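Local coordinates for putative uncharacterized protein (Archaeoglobus fulgidus, PDB 3VU0) that is the C-terminal globular domain of the archaeal protein AglB, a compact mixed alpha/beta unit whose own function is not assigned, at residues 5-10 and 42-47; 52-57 and 62-67; 94-99 and 103-108. All coordinates share one frame; numbering follows the deposited sequence.

Interaction 1 (5-10 and 42-47); sequences MDWKEA and NWILYV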
loop_
_atom_site.group_PDB
_atom_site.type_symbol
_atom_site.label_atom_id
_atom_site.label_comp_id
_atom_site.label_asym_id
_atom_site.label_seq_id
_atom_site.Cartn_x
_atom_site.Cartn_y
_atom_site.Cartn_z
HETATM N N MSE A 5 -8.372 -15.838 -1.983
HETATM C CA MSE A 5 -7.449 -16.895 -1.590
HETATM C C MSE A 5 -6.101 -16.288 -1.205
HETATM O O MSE A 5 -5.517 -16.641 -0.176
HETATM C CB MSE A 5 -7.262 -17.883 -2.740
HETATM C CG MSE A 5 -7.036 -19.306 -2.281
HETATM SE SE MSE A 5 -8.576 -19.955 -1.303
HETATM C CE MSE A 5 -9.604 -20.619 -2.803
ATOM N N ASP A 6 -5.611 -15.376 -2.038
ATOM C CA ASP A 6 -4.339 -14.714 -1.778
ATOM C C ASP A 6 -4.361 -13.985 -0.432
ATOM O O ASP A 6 -3.414 -14.085 0.351
ATOM C CB ASP A 6 -4.010 -13.716 -2.897
ATOM C CG ASP A 6 -3.695 -14.397 -4.222
ATOM O OD1 ASP A 6 -3.357 -15.600 -4.213
ATOM O OD2 ASP A 6 -3.769 -13.724 -5.273
ATOM N N TRP A 7 -5.436 -13.252 -0.160
ATOM C CA TRP A 7 -5.543 -12.525 1.099
ATOM C C TRP A 7 -5.535 -13.463 2.299
ATOM O O TRP A 7 -4.894 -13.185 3.314
ATOM C CB TRP A 7 -6.814 -11.667 1.121
ATOM C CG TRP A 7 -6.562 -10.253 0.720
ATOM C CD1 TRP A 7 -6.977 -9.632 -0.429
ATOM C CD2 TRP A 7 -5.813 -9.280 1.454
ATOM N NE1 TRP A 7 -6.526 -8.334 -0.451
ATOM C CE2 TRP A 7 -5.807 -8.092 0.689
ATOM C CE3 TRP A 7 -5.135 -9.299 2.682
ATOM C CZ2 TRP A 7 -5.163 -6.929 1.118
ATOM C CZ3 TRP A 7 -4.492 -8.142 3.107
ATOM C CH2 TRP A 7 -4.509 -6.972 2.322
ATOM N N LYS A 8 -6.254 -14.574 2.173
ATOM C CA LYS A 8 -6.335 -15.563 3.239
ATOM C C LYS A 8 -4.942 -16.078 3.585
ATOM O O LYS A 8 -4.578 -16.186 4.757
ATOM C CB LYS A 8 -7.229 -16.722 2.807
ATOM N N GLU A 9 -4.165 -16.385 2.554
ATOM C CA GLU A 9 -2.815 -16.892 2.748
ATOM C C GLU A 9 -1.898 -15.804 3.296
ATOM O O GLU A 9 -1.036 -16.068 4.133
ATOM C CB GLU A 9 -2.244 -17.412 1.430
ATOM C CG GLU A 9 -1.022 -18.288 1.630
ATOM C CD GLU A 9 -0.203 -18.472 0.370
ATOM O OE1 GLU A 9 -0.780 -18.447 -0.737
ATOM O OE2 GLU A 9 1.027 -18.658 0.492
ATOM N N ALA A 10 -2.085 -14.579 2.818
ATOM C CA ALA A 10 -1.265 -13.459 3.262
ATOM C C ALA A 10 -1.504 -13.144 4.732
ATOM O O ALA A 10 -0.558 -12.952 5.500
ATOM C CB ALA A 10 -1.558 -12.228 2.407
ATOM N N ASN A 42 -9.150 -3.517 8.660
ATOM C CA ASN A 42 -9.820 -4.439 9.572
ATOM C C ASN A 42 -9.331 -5.873 9.443
ATOM O O ASN A 42 -9.265 -6.599 10.436
ATOM C CB ASN A 42 -11.341 -4.384 9.375
ATOM C CG ASN A 42 -11.941 -3.077 9.860
ATOM O OD1 ASN A 42 -11.553 -2.563 10.904
ATOM N ND2 ASN A 42 -12.895 -2.540 9.109
ATOM N N TRP A 43 -8.989 -6.283 8.226
ATOM C CA TRP A 43 -8.494 -7.636 8.004
ATOM C C TRP A 43 -7.151 -7.822 8.696
ATOM O O TRP A 43 -6.920 -8.812 9.396
ATOM C CB TRP A 43 -8.324 -7.918 6.508
ATOM C CG TRP A 43 -9.585 -8.285 5.788
ATOM C CD1 TRP A 43 -10.782 -8.638 6.346
ATOM C CD2 TRP A 43 -9.750 -8.410 4.370
ATOM N NE1 TRP A 43 -11.680 -8.981 5.363
ATOM C CE2 TRP A 43 -11.072 -8.851 4.140
ATOM C CE3 TRP A 43 -8.906 -8.196 3.269
ATOM C CZ2 TRP A 43 -11.571 -9.083 2.854
ATOM C CZ3 TRP A 43 -9.401 -8.426 1.990
ATOM C CH2 TRP A 43 -10.726 -8.867 1.795
ATOM N N ILE A 44 -6.260 -6.863 8.488
ATOM C CA ILE A 44 -4.936 -6.925 9.074
ATOM C C ILE A 44 -5.006 -6.833 10.594
ATOM O O ILE A 44 -4.338 -7.589 11.305
ATOM C CB ILE A 44 -4.057 -5.796 8.514
ATOM C CG1 ILE A 44 -3.894 -5.991 7.003
ATOM C CG2 ILE A 44 -2.697 -5.787 9.205
ATOM C CD1 ILE A 44 -3.159 -4.861 6.308
ATOM N N LEU A 45 -5.836 -5.919 11.085
ATOM C CA LEU A 45 -5.989 -5.716 12.520
ATOM C C LEU A 45 -6.678 -6.883 13.233
ATOM O O LEU A 45 -6.201 -7.352 14.266
ATOM C CB LEU A 45 -6.786 -4.433 12.788
ATOM C CG LEU A 45 -6.328 -3.468 13.893
ATOM C CD1 LEU A 45 -7.556 -2.768 14.452
ATOM C CD2 LEU A 45 -5.606 -4.204 15.012
ATOM N N TYR A 46 -7.787 -7.359 12.679
ATOM C CA TYR A 46 -8.540 -8.438 13.318
ATOM C C TYR A 46 -8.246 -9.867 12.884
ATOM O O TYR A 46 -8.495 -10.801 13.642
ATOM C CB TYR A 46 -10.041 -8.149 13.192
ATOM C CG TYR A 46 -10.422 -6.844 13.855
ATOM C CD1 TYR A 46 -10.239 -6.660 15.225
ATOM C CD2 TYR A 46 -10.906 -5.771 13.107
ATOM C CE1 TYR A 46 -10.521 -5.440 15.833
ATOM C CE2 TYR A 46 -11.192 -4.546 13.707
ATOM C CZ TYR A 46 -10.996 -4.388 15.068
ATOM O OH TYR A 46 -11.261 -3.177 15.661
ATOM N N VAL A 47 -7.725 -10.050 11.676
ATOM C CA VAL A 47 -7.405 -11.394 11.214
ATOM C C VAL A 47 -5.921 -11.693 11.404
ATOM O O VAL A 47 -5.552 -12.773 11.867
ATOM C CB VAL A 47 -7.765 -11.591 9.729
ATOM C CG1 VAL A 47 -7.358 -12.987 9.279
ATOM C CG2 VAL A 47 -9.262 -11.383 9.526
#
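One face of the W7 indole receives the benzene edge of W43, whose CZ3 sits 3.5 Å above the W7 plane and is displaced toward the rim. Seen from the other partner, W7 NE1 lies at the edge of the W43 ring and in its plane. The pair is therefore T-shaped (edge-to-face), though tilted: the planes meet at 59°, and the five-membered ring of W7 and the six-membered ring of W43 have centroids 4.8 Å apart. W43 CZ3 comes to 3.6 Å from W7 CG. With its CG beside its backbone N (chi1 -81°), W43 sends its six-membered ring forward from helix 41-46 toward helix 5-17. I44 adds an aliphatic flank, its CG1 4.5 Å from W7 CZ3 on an oblique approach.

W7 also meets the ring of Y40 and rests on V89 and V91, which sets its indole between strand 85-91 and helix 41-46. Tryptophan suits both positions because a large flat group can span the 9.0 Å between the W7 and W43 CA atoms. The contact is held by dispersion and by the attraction of ring-edge hydrogens to a pi face, a cohesion needing close shape matching but no formal charge.

Interaction 2 (52-57 and 62-67); sequences VVCNNF and DDAAKF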
loop_
_atom_site.group_PDB
_atom_site.type_symbol
_atom_site.label_atom_id
_atom_site.label_comp_id
_atom_site.label_asym_id
_atom_site.label_seq_id
_atom_site.Cartn_x
_atom_site.Cartn_y
_atom_site.Cartn_z
ATOM N N VAL A 52 -2.433 -1.266 12.509
ATOM C CA VAL A 52 -2.425 -0.674 11.175
ATOM C C VAL A 52 -2.365 0.849 11.167
ATOM O O VAL A 52 -2.680 1.511 12.160
ATOM C CB VAL A 52 -3.678 -1.102 10.365
ATOM C CG1 VAL A 52 -3.679 -2.610 10.160
ATOM C CG2 VAL A 52 -4.950 -0.667 11.095
ATOM N N VAL A 53 -1.952 1.397 10.030
ATOM C CA VAL A 53 -1.882 2.835 9.861
ATOM C C VAL A 53 -3.306 3.355 9.693
ATOM O O VAL A 53 -3.620 4.460 10.123
ATOM C CB VAL A 53 -1.053 3.214 8.616
ATOM C CG1 VAL A 53 -1.194 4.705 8.319
ATOM C CG2 VAL A 53 0.402 2.856 8.848
ATOM N N CYS A 54 -4.170 2.546 9.080
ATOM C CA CYS A 54 -5.557 2.949 8.869
ATOM C C CYS A 54 -6.498 1.772 8.625
ATOM O O CYS A 54 -6.113 0.769 8.025
ATOM C CB CYS A 54 -5.641 3.926 7.690
ATOM S SG CYS A 54 -5.002 3.276 6.126
ATOM N N ASN A 55 -7.732 1.898 9.104
ATOM C CA ASN A 55 -8.739 0.855 8.916
ATOM C C ASN A 55 -10.092 1.475 8.564
ATOM O O ASN A 55 -11.089 0.776 8.390
ATOM C CB ASN A 55 -8.867 -0.013 10.171
ATOM C CG ASN A 55 -9.166 0.798 11.415
ATOM O OD1 ASN A 55 -10.028 1.673 11.408
ATOM N ND2 ASN A 55 -8.460 0.500 12.496
ATOM N N ASN A 56 -10.112 2.798 8.469
ATOM C CA ASN A 56 -11.321 3.525 8.108
ATOM C C ASN A 56 -10.906 4.693 7.231
ATOM O O ASN A 56 -9.719 4.886 6.968
ATOM C CB ASN A 56 -12.064 4.021 9.358
ATOM C CG ASN A 56 -11.230 4.959 10.207
ATOM O OD1 ASN A 56 -10.803 6.018 9.750
ATOM N ND2 ASN A 56 -10.999 4.574 11.459
ATOM N N PHE A 57 -11.876 5.475 6.774
ATOM C CA PHE A 57 -11.565 6.598 5.904
ATOM C C PHE A 57 -11.097 7.858 6.627
ATOM O O PHE A 57 -10.237 8.587 6.129
ATOM C CB PHE A 57 -12.776 6.950 5.042
ATOM C CG PHE A 57 -12.528 8.103 4.126
ATOM C CD1 PHE A 57 -11.622 7.986 3.081
ATOM C CD2 PHE A 57 -13.144 9.330 4.348
ATOM C CE1 PHE A 57 -11.328 9.073 2.271
ATOM C CE2 PHE A 57 -12.854 10.425 3.542
ATOM C CZ PHE A 57 -11.942 10.295 2.501
ATOM N N ASP A 62 -5.254 9.167 4.910
ATOM C CA ASP A 62 -4.511 10.221 4.232
ATOM C C ASP A 62 -3.003 9.979 4.296
ATOM O O ASP A 62 -2.278 10.303 3.357
ATOM C CB ASP A 62 -4.866 11.581 4.839
ATOM C CG ASP A 62 -4.549 11.660 6.315
ATOM O OD1 ASP A 62 -4.952 10.745 7.064
ATOM O OD2 ASP A 62 -3.901 12.644 6.728
ATOM N N ASP A 63 -2.531 9.411 5.403
ATOM C CA ASP A 63 -1.107 9.112 5.546
ATOM C C ASP A 63 -0.727 8.026 4.543
ATOM O O ASP A 63 0.326 8.087 3.909
ATOM C CB ASP A 63 -0.798 8.616 6.965
ATOM C CG ASP A 63 -0.668 9.747 7.969
ATOM O OD1 ASP A 63 -0.697 9.464 9.183
ATOM O OD2 ASP A 63 -0.521 10.912 7.548
ATOM N N ALA A 64 -1.593 7.026 4.416
ATOM C CA ALA A 64 -1.357 5.923 3.492
ATOM C C ALA A 64 -1.353 6.426 2.053
ATOM O O ALA A 64 -0.540 5.986 1.241
ATOM C CB ALA A 64 -2.430 4.854 3.670
ATOM N N ALA A 65 -2.265 7.343 1.743
ATOM C CA ALA A 65 -2.361 7.901 0.396
ATOM C C ALA A 65 -1.119 8.713 0.050
ATOM O O ALA A 65 -0.602 8.622 -1.064
ATOM C CB ALA A 65 -3.607 8.769 0.276
ATOM N N LYS A 66 -0.642 9.510 1.005
ATOM C CA LYS A 66 0.550 10.326 0.785
ATOM C C LYS A 66 1.752 9.418 0.563
ATOM O O LYS A 66 2.623 9.708 -0.257
ATOM C CB LYS A 66 0.795 11.244 1.988
ATOM N N PHE A 67 1.798 8.314 1.301
ATOM C CA PHE A 67 2.892 7.358 1.163
ATOM C C PHE A 67 2.874 6.697 -0.218
ATOM O O PHE A 67 3.896 6.642 -0.902
ATOM C CB PHE A 67 2.789 6.274 2.235
ATOM C CG PHE A 67 3.803 5.170 2.084
ATOM C CD1 PHE A 67 5.084 5.305 2.607
ATOM C CD2 PHE A 67 3.479 4.001 1.396
ATOM C CE1 PHE A 67 6.034 4.295 2.452
ATOM C CE2 PHE A 67 4.419 2.980 1.231
ATOM C CZ PHE A 67 5.701 3.125 1.759
HETATM O O HOH W 1 -7.844 9.707 6.383
#
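The irregular segment 52-57 passes beside the first turn of helix 61-69, coming nearest at V53 and A64, whose CA atoms are 7.1 Å apart. The short side chains of C54 and A64 meet here: C54 SG packs on A64 CB at 3.9 Å. The C54 side chain leaves the backbone toward the helix, and a chi1 of 58°, with SG between the backbone N and the carbonyl carbon, brings the sulfur onto A64, a small, apolar residue that gives it a place to rest. Next to it, V53 directs CG1 at the CB of D63, 4.2 Å away, the two side chains crossing at about a right angle. Only the aliphatic stem of D63 is used in this way. Its carboxylate leads elsewhere, to a salt bridge between OD1 and R83 NE, with a long, weak ion pair to K82, so one residue serves an apolar contact through CB and an ionic one through its carboxylate.

Polar contact between the segments is made through water 1, which lies 2.7 Å from F57 O, a likely acceptor, and accepts from D62 N at 3.0 Å, giving an amide near the start of the helix a partner. V53 is also backbone-bonded to V34 of strand 33-35. Packing of helix and loop against the edge of a sheet in this way belongs to the alpha/beta architecture of the AglB core domain.

Interaction 3 (94-99 and 103-108); sequences LTVKPE and TKFIPI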
loop_
_atom_site.group_PDB
_atom_site.type_symbol
_atom_site.label_atom_id
_atom_site.label_comp_id
_atom_site.label_asym_id
_atom_site.label_seq_id
_atom_site.Cartn_x
_atom_site.Cartn_y
_atom_site.Cartn_z
ATOM N N LEU A 94 -4.877 -1.988 -6.487
ATOM C CA LEU A 94 -4.502 -0.601 -6.196
ATOM C C LEU A 94 -3.705 0.018 -7.347
ATOM O O LEU A 94 -3.624 1.238 -7.474
ATOM C CB LEU A 94 -3.632 -0.530 -4.938
ATOM C CG LEU A 94 -4.175 -1.051 -3.608
ATOM C CD1 LEU A 94 -3.142 -0.804 -2.508
ATOM C CD2 LEU A 94 -5.476 -0.356 -3.284
ATOM N N THR A 95 -3.111 -0.832 -8.173
ATOM C CA THR A 95 -2.287 -0.369 -9.278
ATOM C C THR A 95 -3.068 -0.048 -10.542
ATOM O O THR A 95 -4.205 -0.481 -10.720
ATOM C CB THR A 95 -1.216 -1.414 -9.635
ATOM O OG1 THR A 95 -1.852 -2.573 -10.182
ATOM C CG2 THR A 95 -0.425 -1.821 -8.392
ATOM N N VAL A 96 -2.440 0.722 -11.421
ATOM C CA VAL A 96 -3.057 1.090 -12.688
ATOM C C VAL A 96 -2.746 -0.035 -13.665
ATOM O O VAL A 96 -1.598 -0.467 -13.771
ATOM C CB VAL A 96 -2.479 2.417 -13.221
ATOM C CG1 VAL A 96 -3.051 2.727 -14.603
ATOM C CG2 VAL A 96 -2.814 3.545 -12.252
ATOM N N LYS A 97 -3.769 -0.519 -14.360
ATOM C CA LYS A 97 -3.604 -1.600 -15.331
ATOM C C LYS A 97 -3.761 -1.053 -16.749
ATOM O O LYS A 97 -4.653 -0.255 -17.016
ATOM C CB LYS A 97 -4.640 -2.700 -15.071
ATOM N N PRO A 98 -2.902 -1.492 -17.682
ATOM C CA PRO A 98 -2.952 -1.030 -19.076
ATOM C C PRO A 98 -4.246 -1.354 -19.827
ATOM O O PRO A 98 -4.612 -0.651 -20.776
ATOM C CB PRO A 98 -1.755 -1.731 -19.723
ATOM C CG PRO A 98 -0.844 -2.034 -18.569
ATOM C CD PRO A 98 -1.801 -2.448 -17.488
ATOM N N GLU A 99 -4.926 -2.420 -19.416
ATOM C CA GLU A 99 -6.144 -2.842 -20.099
ATOM C C GLU A 99 -7.434 -2.182 -19.629
ATOM O O GLU A 99 -8.496 -2.425 -20.204
ATOM C CB GLU A 99 -6.310 -4.369 -20.018
ATOM C CG GLU A 99 -6.662 -4.901 -18.626
ATOM C CD GLU A 99 -5.441 -5.192 -17.771
ATOM O OE1 GLU A 99 -4.377 -4.586 -18.017
ATOM O OE2 GLU A 99 -5.549 -6.025 -16.840
ATOM N N THR A 103 -9.326 1.330 -11.265
ATOM C CA THR A 103 -8.254 1.107 -10.303
ATOM C C THR A 103 -8.534 1.889 -9.033
ATOM O O THR A 103 -9.140 2.961 -9.078
ATOM C CB THR A 103 -6.890 1.563 -10.858
ATOM O OG1 THR A 103 -5.908 1.503 -9.814
ATOM C CG2 THR A 103 -6.972 2.994 -11.380
ATOM N N LYS A 104 -8.100 1.358 -7.897
ATOM C CA LYS A 104 -8.309 2.068 -6.650
ATOM C C LYS A 104 -7.279 3.185 -6.502
ATOM O O LYS A 104 -7.279 3.912 -5.512
ATOM C CB LYS A 104 -8.252 1.101 -5.463
ATOM C CG LYS A 104 -9.464 0.178 -5.404
ATOM C CD LYS A 104 -9.451 -0.711 -4.175
ATOM C CE LYS A 104 -10.764 -1.475 -4.031
ATOM N NZ LYS A 104 -10.806 -2.219 -2.738
ATOM N N PHE A 105 -6.405 3.326 -7.495
ATOM C CA PHE A 105 -5.404 4.386 -7.454
ATOM C C PHE A 105 -6.107 5.745 -7.562
ATOM O O PHE A 105 -5.596 6.762 -7.090
ATOM C CB PHE A 105 -4.398 4.223 -8.601
ATOM C CG PHE A 105 -3.242 5.186 -8.536
ATOM C CD1 PHE A 105 -3.047 6.128 -9.544
ATOM C CD2 PHE A 105 -2.349 5.148 -7.470
ATOM C CE1 PHE A 105 -1.974 7.020 -9.491
ATOM C CE2 PHE A 105 -1.270 6.036 -7.405
ATOM C CZ PHE A 105 -1.083 6.974 -8.418
ATOM N N ILE A 106 -7.288 5.756 -8.177
ATOM C CA ILE A 106 -8.050 6.992 -8.342
ATOM C C ILE A 106 -8.465 7.549 -6.977
ATOM O O ILE A 106 -8.155 8.692 -6.654
ATOM C CB ILE A 106 -9.290 6.770 -9.250
ATOM C CG1 ILE A 106 -8.835 6.354 -10.655
ATOM C CG2 ILE A 106 -10.121 8.051 -9.346
ATOM C CD1 ILE A 106 -7.931 7.366 -11.340
ATOM N N PRO A 107 -9.172 6.752 -6.156
ATOM C CA PRO A 107 -9.550 7.298 -4.849
ATOM C C PRO A 107 -8.314 7.609 -4.003
ATOM O O PRO A 107 -8.327 8.533 -3.182
ATOM C CB PRO A 107 -10.431 6.197 -4.246
ATOM C CG PRO A 107 -9.986 4.950 -4.949
ATOM C CD PRO A 107 -9.775 5.425 -6.371
ATOM N N ILE A 108 -7.244 6.843 -4.204
ATOM C CA ILE A 108 -6.006 7.088 -3.466
ATOM C C ILE A 108 -5.517 8.489 -3.841
ATOM O O ILE A 108 -5.137 9.279 -2.982
ATOM C CB ILE A 108 -4.914 6.050 -3.823
ATOM C CG1 ILE A 108 -5.287 4.684 -3.237
ATOM C CG2 ILE A 108 -3.560 6.502 -3.294
ATOM C CD1 ILE A 108 -4.234 3.601 -3.478
#
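The start of helix 105-112 is capped by T103, whose side chain also ties it to the loop that follows strand 85-91. T103 OG1 accepts from F105 N at 3.0 Å, with a nearly straight N-H...O angle of 163°, and donates to T95 O at 2.8 Å. The donor stands well above the T95 carbonyl plane, so this second bond misses the lone-pair directions. OG1 lies opposite the backbone N of T103 (chi1 172°), which leaves it facing both the F105 amide and the loop. Threonine suits the site because one hydroxyl can accept and donate at once.

Accepting from the amide two residues ahead makes this an ST turn, which gives a partner to an N-H at the helix start. Apolar contacts border the two hydrogen bonds. On one flank V96 CG2 approaches F105 CD1 to 3.7 Å, oblique to the ring, and F105 itself forms an edge-to-face pair with F128 of helix 121-128. On the other, L94 CD2 lies 3.8 Å from K104 CB and reaches I108 CD1 at 4.2 Å, so one leucine branch touches residues four apart, K104 just ahead of the helix and I108 in its first turn. K104 contributes its aliphatic base here, while its extended chain carries NZ away to salt bridges with E93 and D39. L94 also packs on W37 and on L133 of helix 132-138.

In the fold
Interactions 1 and 2 are both buried, whereas interaction 3 is only partly so. Helix 61-69 joins the last two: it carries one side of interaction 2, and A65 CB packs on I108 O of the capped helix in interaction 3. Interactions 1 and 2 touch as well, most closely where I44 CG2 meets V52 CG1 at 3.5 Å, V52 belonging to the loop that follows helix 41-46. Interactions 1 and 3 stay apart, their nearest atoms about 7 Å from each other. Chemistry follows place: aromatic packing between two helices, small apolar groups plus a water between loop and helix, and direct hydroxyl bonding where a helix begins.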